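Local atomic coordinates of Rubredoxin\:oxygen oxidoreductase (Desulfovibrio gigas, PDB entry 1E5D), a protein that catalyses the four-electron reduction of one oxygen molecule to two water molecules, using a diiron centre and flavin mononucleotide. Residues Y38-E41 with L47-T50; D73-Q78 with P89-A94; P203-A208 with Q241-Y246; A304-V309 with Q390-A395; E357-T360 with D365-A368. One frame throughout, in Å; residues are numbered along the deposited sequence.

Contact 1: Y38-E41 with L47-T50; sequences YLVE and LFDT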
# COMPACT_ATOMS: atom_id res chain seq x y z
N TYR A 38 5.40 7.28 34.82
CA TYR A 38 5.61 8.27 35.87
C TYR A 38 5.57 7.62 37.25
O TYR A 38 4.59 6.98 37.64
CB TYR A 38 4.60 9.41 35.74
CG TYR A 38 4.74 10.07 34.38
CD1 TYR A 38 4.03 9.57 33.30
CD2 TYR A 38 5.58 11.16 34.17
CE1 TYR A 38 4.15 10.14 32.05
CE2 TYR A 38 5.70 11.74 32.92
CZ TYR A 38 4.98 11.22 31.86
OH TYR A 38 5.07 11.77 30.61
N LEU A 39 6.68 7.80 37.95
CA LEU A 39 6.88 7.36 39.32
C LEU A 39 6.48 8.47 40.30
O LEU A 39 7.06 9.55 40.27
CB LEU A 39 8.34 6.98 39.52
CG LEU A 39 8.68 6.41 40.89
CD1 LEU A 39 7.96 5.09 41.09
CD2 LEU A 39 10.19 6.24 41.05
N VAL A 40 5.50 8.19 41.14
CA VAL A 40 5.07 9.16 42.15
C VAL A 40 5.39 8.66 43.56
O VAL A 40 4.84 7.66 44.04
CB VAL A 40 3.57 9.46 42.05
CG1 VAL A 40 3.17 10.47 43.12
CG2 VAL A 40 3.22 9.97 40.66
N GLU A 41 6.29 9.38 44.23
CA GLU A 41 6.68 9.06 45.59
C GLU A 41 5.67 9.58 46.61
O GLU A 41 5.58 10.79 46.78
CB GLU A 41 8.05 9.64 45.90
CG GLU A 41 9.18 8.79 45.33
CD GLU A 41 10.54 9.35 45.68
OE1 GLU A 41 10.79 10.54 45.38
OE2 GLU A 41 11.36 8.60 46.24
N LEU A 47 3.46 3.81 40.43
CA LEU A 47 3.94 3.82 39.06
C LEU A 47 2.77 3.95 38.10
O LEU A 47 1.85 3.12 38.10
CB LEU A 47 4.70 2.53 38.80
CG LEU A 47 5.82 2.54 37.76
CD1 LEU A 47 5.52 1.49 36.71
CD2 LEU A 47 5.99 3.91 37.14
N PHE A 48 2.75 5.00 37.27
CA PHE A 48 1.70 5.15 36.26
C PHE A 48 2.28 4.74 34.90
O PHE A 48 3.42 5.13 34.65
CB PHE A 48 1.18 6.57 36.17
CG PHE A 48 0.53 7.09 37.44
CD1 PHE A 48 1.31 7.46 38.53
CD2 PHE A 48 -0.85 7.21 37.53
CE1 PHE A 48 0.71 7.92 39.69
CE2 PHE A 48 -1.45 7.67 38.68
CZ PHE A 48 -0.67 8.03 39.77
N ASP A 49 1.50 4.00 34.13
CA ASP A 49 1.90 3.48 32.83
C ASP A 49 3.01 2.44 33.01
O ASP A 49 3.40 2.13 34.13
CB ASP A 49 2.39 4.58 31.89
CG ASP A 49 1.53 5.82 31.86
OD1 ASP A 49 0.32 5.67 32.15
OD2 ASP A 49 2.03 6.92 31.53
N THR A 50 3.53 1.94 31.90
CA THR A 50 4.61 0.93 31.82
C THR A 50 5.39 1.23 30.57
O THR A 50 5.27 2.38 30.10
CB THR A 50 3.93 -0.43 31.98
OG1 THR A 50 4.42 -0.97 33.23
CG2 THR A 50 4.20 -1.50 30.95

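Contact 2: D73-Q78 with P89-A94; sequences DYLVIQ and PALIEA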
# COMPACT_ATOMS: atom_id res chain seq x y z
N ASP A 73 4.07 0.29 45.50
CA ASP A 73 2.93 -0.49 45.97
C ASP A 73 1.86 -0.60 44.89
O ASP A 73 1.19 -1.62 44.77
CB ASP A 73 2.28 0.13 47.21
CG ASP A 73 3.22 0.41 48.35
OD1 ASP A 73 3.57 -0.55 49.07
OD2 ASP A 73 3.60 1.59 48.53
N TYR A 74 1.73 0.49 44.14
CA TYR A 74 0.63 0.62 43.21
C TYR A 74 1.09 0.71 41.76
O TYR A 74 2.09 1.34 41.44
CB TYR A 74 -0.19 1.88 43.53
CG TYR A 74 -1.04 1.80 44.77
CD1 TYR A 74 -1.48 0.59 45.28
CD2 TYR A 74 -1.41 2.97 45.43
CE1 TYR A 74 -2.26 0.55 46.43
CE2 TYR A 74 -2.19 2.94 46.57
CZ TYR A 74 -2.61 1.72 47.06
OH TYR A 74 -3.39 1.68 48.20
N LEU A 75 0.30 0.05 40.92
CA LEU A 75 0.50 0.13 39.48
C LEU A 75 -0.79 0.65 38.87
O LEU A 75 -1.84 0.03 39.05
CB LEU A 75 0.90 -1.22 38.89
CG LEU A 75 2.26 -1.77 39.33
CD1 LEU A 75 2.47 -3.18 38.82
CD2 LEU A 75 3.37 -0.85 38.85
N VAL A 76 -0.73 1.78 38.17
CA VAL A 76 -1.96 2.24 37.52
C VAL A 76 -1.86 2.02 36.01
O VAL A 76 -1.05 2.67 35.35
CB VAL A 76 -2.26 3.71 37.81
CG1 VAL A 76 -3.38 4.21 36.91
CG2 VAL A 76 -2.63 3.92 39.28
N ILE A 77 -2.65 1.10 35.47
CA ILE A 77 -2.58 0.86 34.02
C ILE A 77 -3.76 1.51 33.31
O ILE A 77 -4.89 1.06 33.43
CB ILE A 77 -2.53 -0.63 33.69
CG1 ILE A 77 -1.55 -1.41 34.57
CG2 ILE A 77 -2.19 -0.82 32.22
CD1 ILE A 77 -0.14 -0.86 34.45
N GLN A 78 -3.40 2.57 32.59
CA GLN A 78 -4.34 3.48 31.96
C GLN A 78 -4.68 3.10 30.53
O GLN A 78 -5.62 3.69 29.98
CB GLN A 78 -3.77 4.90 31.94
CG GLN A 78 -3.00 5.26 33.21
CD GLN A 78 -2.98 6.76 33.40
OE1 GLN A 78 -3.95 7.32 33.91
NE2 GLN A 78 -1.90 7.40 32.97
N PRO A 89 3.75 -7.51 33.12
CA PRO A 89 4.21 -8.77 33.73
C PRO A 89 5.56 -8.64 34.42
O PRO A 89 5.72 -9.09 35.56
CB PRO A 89 4.36 -9.72 32.54
CG PRO A 89 3.41 -9.19 31.52
CD PRO A 89 3.39 -7.70 31.71
N ALA A 90 6.55 -8.04 33.78
CA ALA A 90 7.85 -7.89 34.45
C ALA A 90 7.73 -7.05 35.71
O ALA A 90 8.43 -7.27 36.70
CB ALA A 90 8.89 -7.28 33.52
N LEU A 91 6.86 -6.04 35.68
CA LEU A 91 6.78 -5.14 36.82
C LEU A 91 6.09 -5.80 38.00
O LEU A 91 6.47 -5.62 39.16
CB LEU A 91 6.04 -3.86 36.44
CG LEU A 91 6.84 -2.70 35.87
CD1 LEU A 91 5.87 -1.57 35.55
CD2 LEU A 91 7.93 -2.22 36.82
N ILE A 92 5.04 -6.57 37.71
CA ILE A 92 4.38 -7.32 38.77
C ILE A 92 5.40 -8.19 39.49
O ILE A 92 5.37 -8.34 40.71
CB ILE A 92 3.27 -8.21 38.21
CG1 ILE A 92 2.01 -7.43 37.85
CG2 ILE A 92 2.96 -9.35 39.19
CD1 ILE A 92 1.41 -7.91 36.56
N GLU A 93 6.29 -8.72 38.68
CA GLU A 93 7.39 -9.56 39.14
C GLU A 93 8.37 -8.79 40.01
O GLU A 93 8.68 -9.21 41.13
CB GLU A 93 8.10 -10.18 37.94
CG GLU A 93 9.58 -10.45 38.15
CD GLU A 93 9.92 -11.92 37.95
OE1 GLU A 93 9.48 -12.49 36.93
OE2 GLU A 93 10.63 -12.47 38.81
N ALA A 94 8.88 -7.66 39.52
CA ALA A 94 9.91 -6.93 40.24
C ALA A 94 9.37 -6.13 41.41
O ALA A 94 10.08 -5.90 42.39
CB ALA A 94 10.65 -5.99 39.28

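Contact 3: P203-A208 with Q241-Y246; sequences PQTLKA and QKYVEY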
# COMPACT_ATOMS: atom_id res chain seq x y z
N PRO A 203 -15.29 13.54 18.16
CA PRO A 203 -16.36 13.89 19.11
C PRO A 203 -15.99 13.54 20.55
O PRO A 203 -16.15 14.36 21.45
CB PRO A 203 -17.56 13.05 18.68
CG PRO A 203 -17.25 12.54 17.32
CD PRO A 203 -15.77 12.62 17.12
N GLN A 204 -15.49 12.33 20.76
CA GLN A 204 -15.13 11.97 22.13
C GLN A 204 -14.06 12.93 22.63
O GLN A 204 -14.02 13.29 23.80
CB GLN A 204 -14.64 10.53 22.24
CG GLN A 204 -15.75 9.51 22.08
CD GLN A 204 -16.12 9.25 20.64
OE1 GLN A 204 -15.94 10.09 19.76
NE2 GLN A 204 -16.65 8.06 20.36
N THR A 205 -13.21 13.33 21.68
CA THR A 205 -12.14 14.25 22.00
C THR A 205 -12.74 15.50 22.65
O THR A 205 -12.32 15.95 23.71
CB THR A 205 -11.34 14.66 20.76
OG1 THR A 205 -10.64 13.52 20.23
CG2 THR A 205 -10.29 15.70 21.11
N LEU A 206 -13.74 16.03 21.96
CA LEU A 206 -14.39 17.25 22.43
C LEU A 206 -15.14 17.02 23.73
O LEU A 206 -15.03 17.81 24.67
CB LEU A 206 -15.31 17.79 21.33
CG LEU A 206 -14.59 18.28 20.08
CD1 LEU A 206 -15.60 18.61 19.01
CD2 LEU A 206 -13.70 19.48 20.38
N LYS A 207 -15.90 15.93 23.81
CA LYS A 207 -16.64 15.64 25.04
C LYS A 207 -15.70 15.55 26.24
O LYS A 207 -15.86 16.23 27.25
CB LYS A 207 -17.43 14.35 24.85
CG LYS A 207 -18.88 14.44 25.31
CD LYS A 207 -19.82 14.76 24.16
CE LYS A 207 -20.67 13.55 23.78
NZ LYS A 207 -21.97 13.93 23.16
N ALA A 208 -14.70 14.68 26.12
CA ALA A 208 -13.77 14.45 27.22
C ALA A 208 -13.13 15.76 27.66
O ALA A 208 -12.89 16.03 28.83
CB ALA A 208 -12.70 13.45 26.80
N GLN A 241 -6.01 23.54 23.78
CA GLN A 241 -6.46 24.39 22.70
C GLN A 241 -6.45 23.61 21.39
O GLN A 241 -7.45 23.42 20.71
CB GLN A 241 -5.54 25.60 22.57
CG GLN A 241 -6.07 26.95 22.97
CD GLN A 241 -5.12 28.06 22.55
OE1 GLN A 241 -4.34 27.92 21.61
NE2 GLN A 241 -5.19 29.18 23.26
N LYS A 242 -5.25 23.14 21.07
CA LYS A 242 -4.93 22.40 19.86
C LYS A 242 -5.81 21.17 19.67
O LYS A 242 -6.32 20.97 18.57
CB LYS A 242 -3.44 22.02 19.91
CG LYS A 242 -2.58 23.21 19.48
CD LYS A 242 -2.56 23.30 17.95
CE LYS A 242 -2.65 24.74 17.48
NZ LYS A 242 -2.53 24.86 16.00
N TYR A 243 -5.98 20.37 20.72
CA TYR A 243 -6.79 19.16 20.57
C TYR A 243 -8.20 19.51 20.13
O TYR A 243 -8.78 18.83 19.29
CB TYR A 243 -6.82 18.33 21.87
CG TYR A 243 -5.86 17.17 21.74
CD1 TYR A 243 -4.57 17.45 21.27
CD2 TYR A 243 -6.19 15.87 22.05
CE1 TYR A 243 -3.65 16.43 21.13
CE2 TYR A 243 -5.26 14.85 21.90
CZ TYR A 243 -3.99 15.14 21.43
OH TYR A 243 -3.05 14.14 21.28
N VAL A 244 -8.72 20.59 20.72
CA VAL A 244 -10.03 21.09 20.32
C VAL A 244 -10.01 21.46 18.85
O VAL A 244 -10.86 21.07 18.06
CB VAL A 244 -10.45 22.30 21.17
CG1 VAL A 244 -11.74 22.91 20.63
CG2 VAL A 244 -10.61 21.89 22.63
N GLU A 245 -9.02 22.24 18.46
CA GLU A 245 -8.80 22.58 17.06
C GLU A 245 -8.63 21.34 16.19
O GLU A 245 -9.23 21.21 15.12
CB GLU A 245 -7.57 23.47 16.94
CG GLU A 245 -7.22 23.93 15.54
CD GLU A 245 -6.00 24.85 15.57
OE1 GLU A 245 -5.79 25.47 16.63
OE2 GLU A 245 -5.29 24.94 14.54
N TYR A 246 -7.80 20.39 16.64
CA TYR A 246 -7.65 19.17 15.85
C TYR A 246 -9.00 18.48 15.69
O TYR A 246 -9.33 18.06 14.58
CB TYR A 246 -6.64 18.19 16.47
CG TYR A 246 -5.24 18.76 16.59
CD1 TYR A 246 -4.83 19.77 15.72
CD2 TYR A 246 -4.34 18.31 17.55
CE1 TYR A 246 -3.56 20.31 15.79
CE2 TYR A 246 -3.07 18.85 17.63
CZ TYR A 246 -2.69 19.85 16.75
OH TYR A 246 -1.44 20.41 16.81

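Contact 4: A304-V309 with Q390-A395; sequences AGAVIV and QTIARA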
# COMPACT_ATOMS: atom_id res chain seq x y z
N ALA A 304 -6.46 20.28 5.71
CA ALA A 304 -6.81 20.71 4.36
C ALA A 304 -8.31 20.90 4.22
O ALA A 304 -9.08 20.26 4.95
CB ALA A 304 -6.35 19.69 3.33
N GLY A 305 -8.75 21.75 3.31
CA GLY A 305 -10.19 21.89 3.08
C GLY A 305 -10.67 21.03 1.94
O GLY A 305 -11.85 20.65 1.84
N ALA A 306 -9.76 20.68 1.03
CA ALA A 306 -10.17 19.81 -0.07
C ALA A 306 -9.16 18.70 -0.31
O ALA A 306 -7.95 18.92 -0.25
CB ALA A 306 -10.37 20.61 -1.35
N VAL A 307 -9.66 17.51 -0.59
CA VAL A 307 -8.81 16.36 -0.87
C VAL A 307 -9.07 15.90 -2.29
O VAL A 307 -10.19 15.47 -2.58
CB VAL A 307 -9.09 15.23 0.14
CG1 VAL A 307 -8.37 13.95 -0.20
CG2 VAL A 307 -8.71 15.70 1.54
N ILE A 308 -8.08 16.00 -3.17
CA ILE A 308 -8.22 15.55 -4.55
C ILE A 308 -7.39 14.29 -4.79
O ILE A 308 -6.22 14.25 -4.43
CB ILE A 308 -7.77 16.63 -5.56
CG1 ILE A 308 -8.12 18.05 -5.14
CG2 ILE A 308 -8.31 16.30 -6.95
CD1 ILE A 308 -9.61 18.31 -5.09
N VAL A 309 -8.00 13.27 -5.38
CA VAL A 309 -7.38 11.97 -5.59
C VAL A 309 -7.35 11.60 -7.06
O VAL A 309 -8.31 11.75 -7.82
CB VAL A 309 -8.12 10.83 -4.86
CG1 VAL A 309 -7.19 9.62 -4.81
CG2 VAL A 309 -8.56 11.23 -3.48
N GLN A 390 -11.35 25.15 -10.41
CA GLN A 390 -12.08 26.38 -10.12
C GLN A 390 -13.38 26.09 -9.39
O GLN A 390 -13.74 26.79 -8.44
CB GLN A 390 -12.34 27.15 -11.41
CG GLN A 390 -11.24 28.19 -11.64
CD GLN A 390 -11.25 28.70 -13.07
OE1 GLN A 390 -12.21 28.48 -13.81
NE2 GLN A 390 -10.18 29.39 -13.44
N THR A 391 -14.11 25.06 -9.81
CA THR A 391 -15.32 24.69 -9.10
C THR A 391 -15.05 24.38 -7.63
O THR A 391 -15.63 24.96 -6.71
CB THR A 391 -15.98 23.47 -9.76
OG1 THR A 391 -16.27 23.82 -11.12
CG2 THR A 391 -17.29 23.09 -9.09
N ILE A 392 -14.13 23.44 -7.40
CA ILE A 392 -13.82 23.05 -6.03
C ILE A 392 -13.32 24.25 -5.22
O ILE A 392 -13.79 24.51 -4.11
CB ILE A 392 -12.79 21.90 -6.01
CG1 ILE A 392 -13.37 20.57 -6.49
CG2 ILE A 392 -12.17 21.76 -4.63
CD1 ILE A 392 -12.35 19.59 -7.03
N ALA A 393 -12.37 25.02 -5.76
CA ALA A 393 -11.90 26.17 -4.99
C ALA A 393 -13.03 27.14 -4.69
O ALA A 393 -13.06 27.74 -3.61
CB ALA A 393 -10.79 26.89 -5.73
N ARG A 394 -13.96 27.30 -5.63
CA ARG A 394 -15.05 28.24 -5.39
C ARG A 394 -15.81 27.78 -4.15
O ARG A 394 -16.09 28.53 -3.23
CB ARG A 394 -16.00 28.33 -6.58
CG ARG A 394 -16.20 29.73 -7.13
CD ARG A 394 -15.97 29.81 -8.63
NE ARG A 394 -14.73 30.50 -8.97
CZ ARG A 394 -14.41 30.90 -10.19
NH1 ARG A 394 -15.24 30.68 -11.21
NH2 ARG A 394 -13.26 31.52 -10.42
N ALA A 395 -16.10 26.48 -4.17
CA ALA A 395 -16.82 25.87 -3.06
C ALA A 395 -16.04 26.01 -1.76
O ALA A 395 -16.63 26.27 -0.71
CB ALA A 395 -17.11 24.41 -3.37

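Contact 5: E357-T360 with D365-A368; sequences EWLT and DMPA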
# COMPACT_ATOMS: atom_id res chain seq x y z
N GLU A 357 -16.86 7.13 -5.57
CA GLU A 357 -17.58 6.35 -4.56
C GLU A 357 -16.88 6.41 -3.21
O GLU A 357 -17.51 6.42 -2.15
CB GLU A 357 -17.73 4.90 -5.00
CG GLU A 357 -18.86 4.13 -4.34
CD GLU A 357 -19.64 3.27 -5.32
OE1 GLU A 357 -19.04 2.80 -6.32
OE2 GLU A 357 -20.85 3.05 -5.09
N TRP A 358 -15.55 6.45 -3.26
CA TRP A 358 -14.75 6.50 -2.03
C TRP A 358 -14.96 7.85 -1.33
O TRP A 358 -15.24 7.91 -0.14
CB TRP A 358 -13.27 6.34 -2.32
CG TRP A 358 -12.69 4.97 -2.41
CD1 TRP A 358 -12.48 4.23 -3.54
CD2 TRP A 358 -12.23 4.16 -1.31
NE1 TRP A 358 -11.92 3.02 -3.22
CE2 TRP A 358 -11.76 2.95 -1.86
CE3 TRP A 358 -12.17 4.34 0.07
CZ2 TRP A 358 -11.24 1.93 -1.06
CZ3 TRP A 358 -11.66 3.33 0.86
CH2 TRP A 358 -11.20 2.13 0.29
N LEU A 359 -14.80 8.93 -2.11
CA LEU A 359 -14.91 10.25 -1.50
C LEU A 359 -16.31 10.46 -0.92
O LEU A 359 -16.47 10.81 0.25
CB LEU A 359 -14.56 11.33 -2.52
CG LEU A 359 -13.12 11.25 -3.06
CD1 LEU A 359 -12.76 12.53 -3.80
CD2 LEU A 359 -12.14 10.98 -1.93
N THR A 360 -17.31 10.23 -1.75
CA THR A 360 -18.71 10.32 -1.33
C THR A 360 -18.96 9.45 -0.11
O THR A 360 -19.63 9.84 0.85
CB THR A 360 -19.65 9.93 -2.47
OG1 THR A 360 -19.51 10.87 -3.55
CG2 THR A 360 -21.10 10.00 -2.02
N ASP A 365 -17.73 16.44 0.17
CA ASP A 365 -18.53 17.19 -0.80
C ASP A 365 -17.85 17.19 -2.17
O ASP A 365 -16.68 17.55 -2.29
CB ASP A 365 -18.80 18.61 -0.33
CG ASP A 365 -19.63 18.69 0.94
OD1 ASP A 365 -20.08 17.66 1.49
OD2 ASP A 365 -19.86 19.83 1.41
N MET A 366 -18.57 16.79 -3.20
CA MET A 366 -18.13 16.67 -4.57
C MET A 366 -18.82 17.66 -5.50
O MET A 366 -19.65 17.30 -6.33
CB MET A 366 -18.38 15.26 -5.11
CG MET A 366 -17.98 14.15 -4.15
SD MET A 366 -16.31 13.54 -4.43
CE MET A 366 -16.16 13.64 -6.20
N PRO A 367 -18.48 18.93 -5.37
CA PRO A 367 -19.13 19.95 -6.20
C PRO A 367 -18.83 19.75 -7.68
O PRO A 367 -19.61 20.07 -8.57
CB PRO A 367 -18.50 21.25 -5.70
CG PRO A 367 -17.19 20.84 -5.11
CD PRO A 367 -17.44 19.49 -4.49
N ALA A 368 -17.65 19.21 -7.97
CA ALA A 368 -17.29 19.04 -9.38
C ALA A 368 -17.24 17.57 -9.77
O ALA A 368 -16.88 16.67 -9.02
CB ALA A 368 -15.98 19.74 -9.63

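Contact 1: Y38-E41 with L47-T50
Y38 and F48 face each other as an antiparallel hydrogen-bonded pair. Two bonds join them: Y38 N gives to F48 O at 2.9 Å, and F48 N gives to Y38 O at 2.7 Å, nearly straight. Both side chains lie on the same face of the sheet. Each has CG anti to its carbonyl carbon, with chi1 near -60° in both. The F48 ring meets Y38 O at its edge, in plane. V40 is on this face too. Its CG2 branch comes within 3.4 Å of F48 CE1, and the two side chains cross obliquely. L39 and L47 form the next, non-hydrogen-bonded pair and point to the other face. There L47 CD2 lies against Y38 O. D49 runs alongside the Y38 ring, pointing the same way. Its OD2 is 3.8 Å from Y38 CD1, in the ring plane at the edge, and carboxylate and ring planes stand 81° apart. F48 and D49 were modelled in two conformers, so the contacts of their side chains are less sure. The polar ends look elsewhere. Y38 OH bonds to P224 O, and D49 OD1 to Q78 NE2. D49 OD2 is close to D225 OD1, a pair of like charges. The D49 side chain lies about 7 Å from that of H79, an iron-binding residue. The two segments join the strands of a beta hairpin, 33-40 and 46-48, in the metallo-beta-lactamase part of the chain. Strand 10-17 flanks it beyond Y38 and V40, strand 74-77 runs beside F48, and helix 88-95 covers L47.

Contact 2: D73-Q78 with P89-A94
L75 on strand 74-77 and I92 on helix 88-95 have their CA atoms 8.4 Å apart, the nearest CA pair of the two segments, so side chains alone bridge the gap. L75 does most of this. Its CB points toward the helix, and its CG is anti to the carbonyl carbon (chi1 -66°). With chi2 at 173°, CD1 extends the chain away from CA, so the fork of the two methyls ends at the helix surface. Each methyl has its own partner. CD2 of L75 meets CD1 of L91 at 4.2 Å. CD1 of L75 meets CG1 of I92 at 4.4 Å. L91 also points toward the strand, and its chain is extended (chi2 179°). Its CD1 sits too close to T50 OG1, however, and the exact place of that methyl is doubtful. I92 approaches from the flank of the helix and touches with the middle of its side chain. Two consecutive helix residues thus take up one leucine fork. The helix keeps its own backbone bonds here, among them E93 N to P89 O. Around this point L75 and L91 also touch L47 on the neighbouring strand 46-48, L91 reaches L59 and L60 on helix 56-64, and I92 rests on I100 of strand 99-103. Helix 88-95 therefore packs on one face of the seven-stranded sheet, as in the layered alpha/beta build of the metallo-beta-lactamase fold. All the atoms that meet are carbons. The contact gains from keeping water away and from loose van der Waals touch, and carries little directional preference of its own.

Contact 3: P203-A208 with Q241-Y246
T205 and L206, neighbours on helix 202-214, each meet one residue of helix 233-248. T205 points its CB toward the other helix. Its chi1 of -66° sets CG2 anti to the backbone N, and this puts the methyl in front, 3.9 Å from Y243 O. The same methyl lies 4.2 Å from CD2 of the Y243 ring, at an oblique angle. OG1 turns back and bonds to Y201 O. L206 leaves its helix along the flank, but its extended end (chi2 172°) swings over. There CD2 comes 4.0 Å from V244 CG1, the branch anti to the backbone N, and the two side chains cross at about a right angle. K242 and E245 form a salt bridge within the second helix, NZ 3.1 Å from OE2. The CA atoms of L206 and V244 are 6.2 Å apart. Y243 is buried: its OH bonds to F167 N, and its ring meets Y194 edge-to-face. The contact packs two helices of the diiron-bearing part, with the Y243 side chain about 7 Å from that of D165 and about 10 Å from the diiron centre. Helix 183-198 packs beside both helices, and I209 of helix 202-214 touches both Y243 and V244.

Contact 4: A304-V309 with Q390-A395
No flat group takes part where I392 meets A306 and I308; the contact is made by aliphatic branches. The flat group in the segments is the R394 guanidinium on the outer side of the helix, with Q390 CG 4.0 Å above one face, offset toward the rim. Nearby, the aromatic side chain of F277 on helix 265-279 touches both I308 and I392, and F342 on strand 338-345 touches I308. Within 390-395, I392 is the residue that touches the strand, and its two branches divide the work. CG1 is anti to the carbonyl carbon (chi1 -71°) and carries CD1 outward. CD1 meets I308 CD1 tip to tip, at 3.6 Å. CG2, anti to the backbone N, meets A306 CB at 3.9 Å. A306 and I308 alternate with V307, so both point toward the helix while V307 points away. The CA atoms of A306 and I392 are 7.7 Å apart. The setting is the flavodoxin-like domain, a parallel five-stranded sheet in the order 2-1-3-4-5 with helices on its faces. Strand 306-310 is the central strand, and helix 379-400 is the last helix of the chain. Strands 254-259 and 338-345 flank the central strand through backbone hydrogen bonds, as between I308 and V256 and between V307 and I338. I338 also touches A306 and I392 with its side chain. The bound flavin lies about 14 Å from the I308 side chain.

Contact 5: E357-T360 with D365-A368
D365 opens the second segment just before M366, the residue that touches both L359 and T360. The CA of D365 is 6.9 Å from that of T360, the nearest CA pair, but its side chain points away from the helix and its OD2 forms a salt bridge with K399. The backbone of D365 also bonds to K337 and G339, around the start of strand 338-345. M366 comes next, and its CB points toward helix 350-361. CG is anti to the carbonyl carbon (chi1 -45°). The chain then bends at chi2 (-93°) and again at chi3, which brings SD to L359. SD lies 3.4 Å from L359 CB and 3.7 Å from L359 CD1. The two side chains cross at about a right angle. CG of M366 meets T360 OG1 at 3.7 Å, also crossing it squarely. That hydroxyl has a weak hydrogen bond to A356 O in its own helix. P367 rests on T391 and A395. A368 follows, packed on M388 and T391 just ahead of strand 371-374. In this flavodoxin-like domain the loop thus packs on helix 350-361 through M366 and on helix 379-400 through P367 and A368. The contact is mainly apolar, with one hydroxyl at the M366 CG. It rests on van der Waals touch, with no hydrogen bond between the segments, and the charge of D365 is spent elsewhere.

Overall arrangement
Contacts 1 and 2 share the seven-stranded mixed sheet and touch, linked by a probable backbone hydrogen bond between L47 and V76. Contacts 1, 2 and 4 are buried. Contact 1 is the one joined by backbone hydrogen bonds; contacts 2 and 4 are strand-to-helix packing of aliphatic side chains. Contact 3, between two helices, and contact 5, between a helix and a loop, are partly buried. Contact 3 carries a K242-E245 salt bridge within one helix; in contact 5, D365 pairs with K399. Contact 3 lies nearest the centre of the chain. Contacts 4 and 5 belong to the flavodoxin-like part, contact 5 nested within the loop that contact 4 closes. Centres of contacts 1 and 4 are about 47 Å apart.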